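Local coordinates for protein cellulose 1,4-beta-cellobiosidase (Melanocarpus albomyces, PDB 2RFW) that probably hydrolyses beta-1,4-glucosidic linkages of cellulose, releasing cellobiose from chain ends, as a member of glycoside hydrolase family 7, at residues L90-F94 with M363-D367; S157-N161 with V183-A187; S218-F223 with F273-G277; Q299-Q303 with S426-F430; W315-P319 with T331-F336. One frame throughout, in Å; residues are numbered along the deposited sequence.

Contact 1 of 5, residues L90-F94 with M363-D367; sequences LTLKF and MSIWD
This is a buried, apolar face-to-face contact inside the beta-sandwich of the family 7 fold, between strand 89-98 and strand 359-365; strand 101-120 pairs with both. The short axes of 90-93 and 363-365 run nearly parallel (signed crossing angle -20°), 7.8 Å apart at closest approach. The CA atoms of Leu-90 and Met-363 are 8.6 Å apart, those of Phe-94 and Ile-365 6.4 Å. The backbone is extended through 90-93 and 363-367, whereas Phe-94 turns off at phi -44°, psi -77°. The CA-to-CB bonds of Leu-90, Leu-92, Met-363 and Ile-365 point across the gap. Leu-90 (chi1 t, chi2 p) sets CD2 3.3 Å from Met-363 CE, while Leu-92 CD1 rests 3.9 Å from Ser-364 CA. Phe-94 (chi1 t) has CB 3.9 Å from Ile-365 CD1, CE1 3.8 Å from Trp-366 C and CZ 3.4 Å from Asp-367 OD2. With no polar bond between them, the segments are held by van der Waals contact, mostly of apolar side chains, the Phe-94 ring also meeting backbone and the Asp-367 carboxylate.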
# COMPACT_ATOMS: atom_id res chain seq x y z
N LEU A 90 -4.50 6.82 -13.40
CA LEU A 90 -4.36 5.37 -13.33
C LEU A 90 -5.67 4.74 -12.83
O LEU A 90 -6.22 5.15 -11.82
CB LEU A 90 -3.23 4.88 -12.43
CG LEU A 90 -3.09 3.36 -12.25
CD1 LEU A 90 -3.25 2.63 -13.58
CD2 LEU A 90 -1.75 2.96 -11.63
N THR A 91 -6.10 3.75 -13.59
CA THR A 91 -7.26 2.93 -13.27
C THR A 91 -6.77 1.60 -12.73
O THR A 91 -5.60 1.24 -12.96
CB THR A 91 -8.14 2.77 -14.52
OG1 THR A 91 -8.81 4.03 -14.73
CG2 THR A 91 -9.22 1.72 -14.35
N LEU A 92 -7.59 0.88 -11.99
CA LEU A 92 -7.19 -0.44 -11.48
C LEU A 92 -8.47 -1.25 -11.29
O LEU A 92 -9.29 -0.83 -10.47
CB LEU A 92 -6.40 -0.33 -10.19
CG LEU A 92 -4.88 -0.23 -10.22
CD1 LEU A 92 -4.30 -0.20 -8.80
CD2 LEU A 92 -4.24 -1.37 -11.00
N LYS A 93 -8.64 -2.33 -12.02
CA LYS A 93 -9.79 -3.22 -11.97
C LYS A 93 -9.53 -4.35 -10.97
O LYS A 93 -8.62 -5.15 -11.17
CB LYS A 93 -10.09 -3.82 -13.34
CG LYS A 93 -11.05 -3.10 -14.26
CD LYS A 93 -10.55 -3.21 -15.70
CE LYS A 93 -11.64 -3.54 -16.71
NZ LYS A 93 -11.07 -4.12 -17.96
N PHE A 94 -10.33 -4.41 -9.91
CA PHE A 94 -10.23 -5.35 -8.82
C PHE A 94 -9.96 -6.77 -9.31
O PHE A 94 -8.84 -7.25 -9.21
CB PHE A 94 -11.50 -5.38 -7.98
CG PHE A 94 -11.44 -6.30 -6.77
CD1 PHE A 94 -10.27 -6.47 -6.04
CD2 PHE A 94 -12.58 -6.98 -6.37
CE1 PHE A 94 -10.23 -7.29 -4.94
CE2 PHE A 94 -12.55 -7.80 -5.26
CZ PHE A 94 -11.38 -7.96 -4.54
N MET A 363 0.34 2.75 -5.66
CA MET A 363 -1.11 2.71 -5.79
C MET A 363 -1.54 1.25 -5.76
O MET A 363 -0.74 0.41 -6.21
CB MET A 363 -1.57 3.38 -7.08
CG MET A 363 -1.85 4.88 -6.99
SD MET A 363 -0.77 5.80 -8.09
CE MET A 363 -0.18 4.52 -9.19
N SER A 364 -2.72 0.90 -5.26
CA SER A 364 -2.96 -0.55 -5.18
C SER A 364 -4.36 -0.93 -4.74
O SER A 364 -5.03 -0.28 -3.94
CB SER A 364 -1.92 -1.14 -4.21
OG SER A 364 -2.40 -1.10 -2.88
N ILE A 365 -4.85 -2.05 -5.28
CA ILE A 365 -6.14 -2.57 -4.81
C ILE A 365 -5.95 -4.05 -4.47
O ILE A 365 -5.04 -4.70 -4.96
CB ILE A 365 -7.32 -2.43 -5.78
CG1 ILE A 365 -8.70 -2.69 -5.14
CG2 ILE A 365 -7.18 -3.33 -6.99
CD1 ILE A 365 -9.88 -2.46 -6.06
N TRP A 366 -6.85 -4.52 -3.61
CA TRP A 366 -6.80 -5.89 -3.15
C TRP A 366 -7.89 -6.15 -2.11
O TRP A 366 -8.61 -5.23 -1.71
CB TRP A 366 -5.40 -6.19 -2.62
CG TRP A 366 -4.91 -5.47 -1.41
CD1 TRP A 366 -5.46 -4.46 -0.69
CD2 TRP A 366 -3.65 -5.76 -0.76
NE1 TRP A 366 -4.65 -4.09 0.35
CE2 TRP A 366 -3.53 -4.88 0.34
CE3 TRP A 366 -2.63 -6.68 -1.00
CZ2 TRP A 366 -2.42 -4.89 1.18
CZ3 TRP A 366 -1.53 -6.69 -0.15
CH2 TRP A 366 -1.44 -5.80 0.93
N ASP A 367 -7.97 -7.40 -1.72
CA ASP A 367 -8.80 -7.94 -0.66
C ASP A 367 -7.90 -8.59 0.39
O ASP A 367 -6.69 -8.65 0.13
CB ASP A 367 -9.79 -8.96 -1.23
CG ASP A 367 -9.10 -9.84 -2.27
OD1 ASP A 367 -7.85 -9.84 -2.29
OD2 ASP A 367 -9.81 -10.53 -3.02

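Contact 2 of 5, residues S157-N161 with V183-A187; sequences SYPSN and VGGKA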
# COMPACT_ATOMS: atom_id res chain seq x y z
N SER A 157 22.09 -3.10 -4.19
CA SER A 157 22.28 -3.68 -2.87
C SER A 157 22.26 -5.19 -2.88
O SER A 157 22.91 -5.85 -2.06
CB SER A 157 21.18 -3.12 -1.95
OG SER A 157 21.34 -1.72 -1.81
N TYR A 158 21.52 -5.76 -3.81
CA TYR A 158 21.37 -7.20 -3.97
C TYR A 158 21.46 -7.55 -5.45
O TYR A 158 20.42 -7.70 -6.09
CB TYR A 158 20.02 -7.66 -3.41
CG TYR A 158 19.68 -7.07 -2.06
CD1 TYR A 158 20.42 -7.39 -0.93
CD2 TYR A 158 18.61 -6.19 -1.89
CE1 TYR A 158 20.13 -6.86 0.31
CE2 TYR A 158 18.31 -5.66 -0.65
CZ TYR A 158 19.07 -6.00 0.44
OH TYR A 158 18.77 -5.46 1.67
N PRO A 159 22.68 -7.61 -5.96
CA PRO A 159 22.96 -7.95 -7.36
C PRO A 159 22.53 -9.33 -7.83
O PRO A 159 22.88 -9.68 -8.96
CB PRO A 159 24.50 -7.87 -7.42
CG PRO A 159 24.84 -6.89 -6.35
CD PRO A 159 23.91 -7.22 -5.23
N SER A 160 21.83 -10.13 -7.04
CA SER A 160 21.33 -11.43 -7.48
C SER A 160 20.03 -11.26 -8.27
O SER A 160 19.47 -12.21 -8.81
CB SER A 160 21.08 -12.37 -6.30
OG SER A 160 20.37 -11.65 -5.31
N ASN A 161 19.59 -10.02 -8.28
CA ASN A 161 18.45 -9.47 -8.97
C ASN A 161 18.94 -8.70 -10.19
O ASN A 161 19.33 -7.54 -10.06
CB ASN A 161 17.64 -8.59 -8.04
CG ASN A 161 16.69 -7.59 -8.65
OD1 ASN A 161 16.40 -7.60 -9.84
ND2 ASN A 161 16.17 -6.69 -7.81
N VAL A 183 13.23 -11.92 -1.97
CA VAL A 183 13.60 -10.86 -1.06
C VAL A 183 15.12 -10.71 -1.02
O VAL A 183 15.84 -11.71 -0.95
CB VAL A 183 13.14 -11.09 0.39
CG1 VAL A 183 13.90 -10.17 1.33
CG2 VAL A 183 11.65 -10.85 0.50
N GLY A 184 15.57 -9.46 -1.07
CA GLY A 184 16.99 -9.18 -1.01
C GLY A 184 17.69 -9.69 -2.26
O GLY A 184 18.90 -9.93 -2.20
N GLY A 185 16.93 -9.83 -3.33
CA GLY A 185 17.36 -10.37 -4.61
C GLY A 185 17.56 -11.88 -4.53
O GLY A 185 18.23 -12.48 -5.36
N LYS A 186 16.96 -12.46 -3.50
CA LYS A 186 17.03 -13.86 -3.13
C LYS A 186 15.65 -14.49 -3.04
O LYS A 186 14.67 -13.77 -2.85
CB LYS A 186 17.75 -13.96 -1.78
CG LYS A 186 19.24 -13.69 -1.87
CD LYS A 186 20.03 -14.99 -1.92
CE LYS A 186 21.35 -14.80 -2.65
NZ LYS A 186 21.26 -15.36 -4.04
N ALA A 187 15.57 -15.81 -3.15
CA ALA A 187 14.32 -16.56 -3.12
C ALA A 187 13.84 -16.85 -1.69
O ALA A 187 14.65 -16.93 -0.77
CB ALA A 187 14.48 -17.87 -3.87
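Val-183 opens a tight hairpin: strands 182-183 and 186-187 are joined by a type I' turn running from Val-183 to Lys-186, and Lys-186 N donates to Val-183 O at 2.9 Å. Opposite it, Tyr-158 to Asn-161 form a type I turn, with Asn-161 N hydrogen-bonded to Tyr-158 O at 3.3 Å, so the contact is one turn packed against another. Gly-184 comes next, at positive phi (67°). Its CA sits over the face of the Tyr-158 ring, 3.6 Å from the centroid and 15° off the normal, a CH-pi contact, while its N donates a hydrogen bond to the hydroxyl of Tyr-235. At Gly-185, also at positive phi (73°), the CA traces come closest: its CA is 4.6 Å from the CA of Asn-161 and 3.9 Å from Asn-161 CB. A beta carbon here would run into Tyr-158 O and crowd Asn-161 CB. Lys-186 then bends its side chain back so that NZ lies 3.8 Å from Ser-160 CB, and it also touches Thr-63 of helix 62-68. The chemistry is therefore that of a glycine-glycine hairpin tip: bare backbone lets an aromatic face and a neighbouring turn come close, by van der Waals and CH-pi contact.

Contact 3 of 5, residues S218-F223 with F273-G277; sequences SNAYAF and FYGKG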
# COMPACT_ATOMS: atom_id res chain seq x y z
N SER A 218 -8.28 2.62 1.90
CA SER A 218 -9.69 2.99 1.79
C SER A 218 -10.60 2.13 0.91
O SER A 218 -10.19 1.23 0.19
CB SER A 218 -9.76 4.43 1.22
OG SER A 218 -9.45 4.37 -0.18
N ASN A 219 -11.87 2.47 1.01
CA ASN A 219 -13.05 2.15 0.24
C ASN A 219 -13.99 3.36 0.29
O ASN A 219 -13.63 4.36 0.92
CB ASN A 219 -13.80 0.90 0.72
CG ASN A 219 -14.78 1.17 1.84
OD1 ASN A 219 -14.54 2.03 2.69
ND2 ASN A 219 -15.89 0.45 1.88
N ALA A 220 -15.15 3.24 -0.34
CA ALA A 220 -16.14 4.31 -0.29
C ALA A 220 -16.94 4.31 1.01
O ALA A 220 -17.97 4.99 1.04
CB ALA A 220 -17.09 4.21 -1.48
N TYR A 221 -16.47 3.62 2.05
CA TYR A 221 -17.16 3.71 3.35
C TYR A 221 -16.25 4.05 4.51
O TYR A 221 -16.71 4.18 5.65
CB TYR A 221 -17.81 2.34 3.61
CG TYR A 221 -18.89 2.11 2.57
CD1 TYR A 221 -18.65 1.51 1.35
CD2 TYR A 221 -20.17 2.53 2.88
CE1 TYR A 221 -19.67 1.33 0.43
CE2 TYR A 221 -21.19 2.36 1.98
CZ TYR A 221 -20.94 1.76 0.77
OH TYR A 221 -21.99 1.60 -0.09
N ALA A 222 -14.94 4.18 4.29
CA ALA A 222 -14.07 4.62 5.38
C ALA A 222 -12.65 4.76 4.86
O ALA A 222 -12.22 4.10 3.92
CB ALA A 222 -14.12 3.71 6.59
N PHE A 223 -11.89 5.66 5.49
CA PHE A 223 -10.49 5.76 5.09
C PHE A 223 -9.64 5.75 6.36
O PHE A 223 -10.14 5.50 7.45
CB PHE A 223 -10.21 6.99 4.24
CG PHE A 223 -10.27 8.33 4.95
CD1 PHE A 223 -9.14 8.90 5.51
CD2 PHE A 223 -11.47 9.01 5.06
CE1 PHE A 223 -9.19 10.12 6.15
CE2 PHE A 223 -11.54 10.22 5.72
CZ PHE A 223 -10.41 10.77 6.28
N PHE A 273 -19.25 11.09 8.56
CA PHE A 273 -18.38 12.01 7.83
C PHE A 273 -18.17 11.55 6.38
O PHE A 273 -18.63 12.20 5.45
CB PHE A 273 -17.03 12.15 8.53
CG PHE A 273 -16.08 13.06 7.77
CD1 PHE A 273 -16.48 14.33 7.40
CD2 PHE A 273 -14.81 12.62 7.43
CE1 PHE A 273 -15.60 15.15 6.70
CE2 PHE A 273 -13.93 13.43 6.73
CZ PHE A 273 -14.34 14.70 6.36
N TYR A 274 -17.46 10.44 6.26
CA TYR A 274 -17.09 9.77 5.03
C TYR A 274 -18.03 8.62 4.71
O TYR A 274 -18.50 7.95 5.64
CB TYR A 274 -15.66 9.26 5.23
CG TYR A 274 -14.99 8.63 4.04
CD1 TYR A 274 -14.18 9.36 3.19
CD2 TYR A 274 -15.17 7.28 3.78
CE1 TYR A 274 -13.57 8.77 2.10
CE2 TYR A 274 -14.56 6.69 2.69
CZ TYR A 274 -13.76 7.43 1.86
OH TYR A 274 -13.17 6.81 0.78
N GLY A 275 -18.31 8.38 3.43
CA GLY A 275 -19.17 7.28 3.03
C GLY A 275 -20.10 7.69 1.90
O GLY A 275 -20.08 8.85 1.47
N LYS A 276 -20.90 6.75 1.41
CA LYS A 276 -21.89 7.07 0.39
C LYS A 276 -22.73 8.27 0.80
O LYS A 276 -23.54 8.18 1.72
CB LYS A 276 -22.78 5.85 0.12
CG LYS A 276 -22.30 4.96 -1.02
CD LYS A 276 -20.79 4.86 -1.02
CE LYS A 276 -20.32 3.67 -1.84
NZ LYS A 276 -21.45 2.77 -2.22
N GLY A 277 -22.52 9.39 0.12
CA GLY A 277 -23.21 10.64 0.30
C GLY A 277 -23.14 11.31 1.64
O GLY A 277 -24.14 11.78 2.20
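Tyr-274 is the centrepiece. It belongs to 274-275, a short strand paired in parallel with strand 280-281, and the contact packs this small sheet on the turn between strands 206-219 and 222-228. With chi1 at t its ring reaches along the turn, and its hydroxyl donates a very short hydrogen bond, 2.5 Å from OH to Asn-219 O. Phe-223, chi1 p, turns its own edge to the face of Tyr-274 in an offset edge-to-face pair (centroids 5.1 Å apart, planes at 64°). Asn-219, also p, folds its OD1 back over the turn, accepting weak bonds from Tyr-221 N and Ala-222 N in the manner of an Asx turn. At the outer end Tyr-221 (chi1 m) lies alongside Lys-276, whose CD is 4.1 Å from the tyrosine ring centroid, off-centre, and whose NZ gives a second very short bond, 2.5 Å, to Tyr-221 OH. Gly-275 adopts backbone angles (phi 140°, psi 178°) at which a beta carbon would collide with the preceding carbonyl, and its CA makes a CA-H...O contact of 3.3 Å with Ala-220 O. Mixed chemistry thus holds the turn: aromatic packing on the Phe-223 side, and a hydroxyl and an amine donor at two further points.

Contact 4 of 5, residues Q299-Q303 with S426-F430; sequences QYFIQ and STYDF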
# COMPACT_ATOMS: atom_id res chain seq x y z
N GLN A 299 -4.02 16.05 6.92
CA GLN A 299 -4.84 15.64 5.79
C GLN A 299 -6.10 16.50 5.68
O GLN A 299 -6.73 16.80 6.70
CB GLN A 299 -5.19 14.15 5.94
CG GLN A 299 -5.50 13.42 4.64
CD GLN A 299 -5.57 11.92 4.89
OE1 GLN A 299 -6.14 11.47 5.88
NE2 GLN A 299 -4.97 11.13 4.01
N TYR A 300 -6.45 16.87 4.45
CA TYR A 300 -7.67 17.61 4.14
C TYR A 300 -8.19 17.24 2.76
O TYR A 300 -7.42 16.73 1.95
CB TYR A 300 -7.45 19.12 4.21
CG TYR A 300 -6.84 19.81 3.01
CD1 TYR A 300 -7.60 20.39 2.01
CD2 TYR A 300 -5.45 19.89 2.88
CE1 TYR A 300 -7.03 21.02 0.91
CE2 TYR A 300 -4.88 20.52 1.80
CZ TYR A 300 -5.66 21.09 0.82
OH TYR A 300 -5.06 21.71 -0.26
N PHE A 301 -9.47 17.51 2.48
CA PHE A 301 -10.00 17.22 1.15
C PHE A 301 -10.52 18.43 0.39
O PHE A 301 -10.88 19.48 0.91
CB PHE A 301 -11.21 16.26 1.24
CG PHE A 301 -10.99 15.08 2.16
CD1 PHE A 301 -11.32 15.17 3.50
CD2 PHE A 301 -10.46 13.91 1.65
CE1 PHE A 301 -11.11 14.09 4.34
CE2 PHE A 301 -10.25 12.83 2.48
CZ PHE A 301 -10.57 12.94 3.82
N ILE A 302 -10.62 18.21 -0.92
CA ILE A 302 -11.37 19.10 -1.80
C ILE A 302 -12.40 18.32 -2.60
O ILE A 302 -12.05 17.57 -3.51
CB ILE A 302 -10.43 19.86 -2.76
CG1 ILE A 302 -9.30 20.60 -2.03
CG2 ILE A 302 -11.21 20.77 -3.68
CD1 ILE A 302 -8.37 21.32 -2.99
N GLN A 303 -13.69 18.47 -2.31
CA GLN A 303 -14.69 17.81 -3.14
C GLN A 303 -15.70 18.83 -3.67
O GLN A 303 -16.48 19.42 -2.92
CB GLN A 303 -15.45 16.70 -2.41
CG GLN A 303 -16.51 16.06 -3.30
CD GLN A 303 -17.03 14.75 -2.73
OE1 GLN A 303 -17.50 14.71 -1.59
NE2 GLN A 303 -16.95 13.68 -3.52
N SER A 426 1.61 24.59 -1.85
CA SER A 426 1.98 24.55 -3.24
C SER A 426 1.17 23.64 -4.14
O SER A 426 1.12 23.91 -5.35
CB SER A 426 3.47 24.14 -3.32
OG SER A 426 3.55 22.73 -3.46
N THR A 427 0.54 22.57 -3.67
CA THR A 427 -0.25 21.71 -4.56
C THR A 427 -1.64 22.30 -4.77
O THR A 427 -2.02 22.68 -5.88
CB THR A 427 -0.32 20.26 -4.05
OG1 THR A 427 -1.03 20.15 -2.82
CG2 THR A 427 1.08 19.73 -3.75
N TYR A 428 -2.45 22.42 -3.72
CA TYR A 428 -3.69 23.17 -3.90
C TYR A 428 -3.61 24.49 -3.12
O TYR A 428 -2.87 24.60 -2.14
CB TYR A 428 -4.93 22.35 -3.52
CG TYR A 428 -5.26 21.29 -4.56
CD1 TYR A 428 -4.59 20.08 -4.53
CD2 TYR A 428 -6.22 21.50 -5.54
CE1 TYR A 428 -4.85 19.09 -5.46
CE2 TYR A 428 -6.48 20.51 -6.47
CZ TYR A 428 -5.81 19.32 -6.43
OH TYR A 428 -6.07 18.33 -7.35
N ASP A 429 -4.37 25.46 -3.60
CA ASP A 429 -4.54 26.82 -3.16
C ASP A 429 -5.25 26.94 -1.82
O ASP A 429 -5.98 27.90 -1.57
CB ASP A 429 -5.36 27.57 -4.22
CG ASP A 429 -4.92 29.00 -4.44
OD1 ASP A 429 -4.44 29.62 -3.48
OD2 ASP A 429 -5.08 29.49 -5.58
N PHE A 430 -5.04 25.97 -0.94
CA PHE A 430 -5.74 25.94 0.34
C PHE A 430 -4.81 25.53 1.47
O PHE A 430 -5.34 25.23 2.56
CB PHE A 430 -6.90 24.95 0.34
CG PHE A 430 -8.19 25.41 -0.29
CD1 PHE A 430 -8.50 25.05 -1.60
CD2 PHE A 430 -9.09 26.18 0.42
CE1 PHE A 430 -9.68 25.46 -2.18
CE2 PHE A 430 -10.28 26.59 -0.16
CZ PHE A 430 -10.58 26.22 -1.45
OXT PHE A 430 -3.58 25.50 1.26
O HOH W 1 -2.13 22.97 -0.05
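Ile-302, Tyr-300 and Phe-430 carry most of this contact between strand 297-303 and the C-terminal tail. Ile-302, chi1 m and chi2 t, extends its CD1 between two aromatic residues of the tail, 3.3 Å from Tyr-428 CD2 and 4.0 Å from Phe-430 CD1. Two residues earlier on the same strand face, Tyr-300 (chi1 p) sends its hydroxyl OH to within 3.3 Å of Tyr-428 CB, with CE1 4.0 Å from Phe-430 CB. A water links the two sides, lying 3.2 Å from Tyr-300 OH and donating to Tyr-428 O at 2.8 Å. Phe-430, the last residue, has its N hydrogen-bonded to Tyr-428 O at 2.8 Å, and its side chain is the exposed margin of the contact. The tail thus folds back, after strand 413-423, onto one face of the sheet at strand 297-303, which lies between strands 285-292 and 306-309; Thr-427 and Tyr-428 also touch strands 125-132 and 285-292, and Tyr-428 makes a cation-pi contact with Arg-420 of strand 413-423.

Contact 5 of 5, residues W315-P319 with T331-F336; sequences WEGMP and TMFDVF
The indole of Trp-315 (chi1 m, chi2 115°) receives the ring edge of Phe-336 on one face, an edge-to-face pair with the centroid of the five-membered ring 5.5 Å from that of Phe-336 and planes at 84°; Trp-315 NE1 is 4.0 Å from Phe-336 CE1 and donates a hydrogen bond to Arg-267 O. Residues 315-318 form a type II beta turn, closed by Met-318 N to Trp-315 O at 3.0 Å, with Gly-317 at phi 106°, psi 3° in its third position. The turn lies against residues 331-335 of helix 326-335, which is kinked around 333-334; Phe-336 N is hydrogen-bonded to Met-332 O at 2.9 Å. The nearest CA pair is Met-318 and Thr-331, 5.4 Å apart. Val-335 (chi1 t) points toward the turn, its CG1 3.7 Å from Trp-315 CB and its CG2 3.9 Å from Met-318 CG. Met-318 (chi1 -20°, chi2 t, chi3 p) swings its CE to 3.3 Å from Met-332 CB. Pro-319 CD lies 3.3 Å from Thr-331 OG1, a hydroxyl hydrogen-bonded to Glu-327 O and Leu-328 O of its own helix. Met-318 and Met-332 both also touch Met-268 of helix 265-268. On this surface of the protein the loop and helix are therefore joined by apolar and aromatic packing, while the polar groups of Trp-315 and Thr-331 find their partners elsewhere.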
# COMPACT_ATOMS: atom_id res chain seq x y z
N TRP A 315 -13.35 11.09 21.39
CA TRP A 315 -12.93 10.24 22.49
C TRP A 315 -12.32 10.98 23.67
O TRP A 315 -11.30 11.66 23.52
CB TRP A 315 -11.90 9.22 21.98
CG TRP A 315 -12.45 8.33 20.91
CD1 TRP A 315 -12.07 8.24 19.60
CD2 TRP A 315 -13.51 7.37 21.08
NE1 TRP A 315 -12.82 7.30 18.95
CE2 TRP A 315 -13.72 6.75 19.84
CE3 TRP A 315 -14.29 7.01 22.18
CZ2 TRP A 315 -14.69 5.77 19.66
CZ3 TRP A 315 -15.26 6.03 22.00
CH2 TRP A 315 -15.44 5.43 20.76
N GLU A 316 -12.91 10.87 24.86
CA GLU A 316 -12.38 11.63 25.99
C GLU A 316 -10.95 11.19 26.29
O GLU A 316 -10.66 10.02 26.53
CB GLU A 316 -13.28 11.52 27.22
CG GLU A 316 -13.08 12.62 28.25
CD GLU A 316 -13.05 14.01 27.65
OE1 GLU A 316 -11.95 14.59 27.53
OE2 GLU A 316 -14.13 14.53 27.29
N GLY A 317 -10.05 12.17 26.25
CA GLY A 317 -8.63 12.01 26.45
C GLY A 317 -7.83 12.11 25.16
O GLY A 317 -6.62 11.92 25.17
N MET A 318 -8.49 12.40 24.03
CA MET A 318 -7.71 12.71 22.84
C MET A 318 -7.83 14.21 22.54
O MET A 318 -8.85 14.82 22.85
CB MET A 318 -8.14 11.95 21.59
CG MET A 318 -8.96 10.69 21.81
SD MET A 318 -9.03 9.67 20.32
CE MET A 318 -7.34 9.83 19.76
N PRO A 319 -6.79 14.75 21.93
CA PRO A 319 -6.75 16.18 21.65
C PRO A 319 -7.96 16.60 20.83
O PRO A 319 -8.66 15.79 20.24
CB PRO A 319 -5.49 16.32 20.80
CG PRO A 319 -4.65 15.13 21.07
CD PRO A 319 -5.60 14.03 21.47
N THR A 331 -2.35 9.51 23.34
CA THR A 331 -3.62 9.44 24.03
C THR A 331 -4.67 8.51 23.45
O THR A 331 -5.61 8.15 24.17
CB THR A 331 -4.23 10.87 24.07
OG1 THR A 331 -4.08 11.45 22.77
CG2 THR A 331 -3.47 11.73 25.07
N MET A 332 -4.55 8.10 22.20
CA MET A 332 -5.47 7.20 21.54
C MET A 332 -5.25 5.76 22.00
O MET A 332 -5.94 4.85 21.53
CB MET A 332 -5.32 7.23 20.01
CG MET A 332 -4.16 6.39 19.49
SD MET A 332 -3.97 6.39 17.70
CE MET A 332 -5.06 5.08 17.20
N PHE A 333 -4.30 5.59 22.90
CA PHE A 333 -3.90 4.29 23.42
C PHE A 333 -4.29 4.11 24.88
O PHE A 333 -4.37 2.98 25.38
CB PHE A 333 -2.39 4.10 23.24
CG PHE A 333 -2.03 3.57 21.86
CD1 PHE A 333 -1.84 4.44 20.80
CD2 PHE A 333 -1.87 2.22 21.64
CE1 PHE A 333 -1.51 3.98 19.54
CE2 PHE A 333 -1.54 1.74 20.38
CZ PHE A 333 -1.36 2.62 19.34
N ASP A 334 -4.57 5.22 25.57
CA ASP A 334 -5.28 5.07 26.85
C ASP A 334 -6.76 4.94 26.47
O ASP A 334 -7.60 4.45 27.21
CB ASP A 334 -5.04 6.17 27.85
CG ASP A 334 -4.81 7.57 27.32
OD1 ASP A 334 -5.81 8.23 26.93
OD2 ASP A 334 -3.64 8.03 27.30
N VAL A 335 -7.02 5.40 25.24
CA VAL A 335 -8.37 5.23 24.68
C VAL A 335 -8.58 3.82 24.13
O VAL A 335 -9.37 3.04 24.69
CB VAL A 335 -8.64 6.28 23.59
CG1 VAL A 335 -10.07 6.16 23.06
CG2 VAL A 335 -8.37 7.67 24.13
N PHE A 336 -7.92 3.45 23.03
CA PHE A 336 -8.18 2.13 22.46
C PHE A 336 -7.61 1.02 23.33
O PHE A 336 -7.97 -0.15 23.16
CB PHE A 336 -7.60 2.02 21.04
CG PHE A 336 -8.22 3.05 20.10
CD1 PHE A 336 -9.48 3.55 20.39
CD2 PHE A 336 -7.56 3.48 18.97
CE1 PHE A 336 -10.07 4.48 19.56
CE2 PHE A 336 -8.15 4.41 18.14
CZ PHE A 336 -9.41 4.91 18.43

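In the fold
From the N terminus, contact 1 opens first, at 90-94, and closes only at 363-367, joining two strands of the sandwich. Contacts 2, 3 and 5 all fall within that span, one after another: contact 2 shuts a short loop after strand 143-147, contact 3 brings 273-277 back to the 218-223 turn, and contact 5 ties 315-319 to helix 326-335. Contact 4 starts at 299-303, inside contact 1, but ends at the C terminus, so the two cross, and contact 5 lies within both. Contacts 3 and 4 meet directly, Phe-223 and Phe-273 packing on Phe-301; contact 2 is about 40 Å from contact 4, centre to centre, across the molecule.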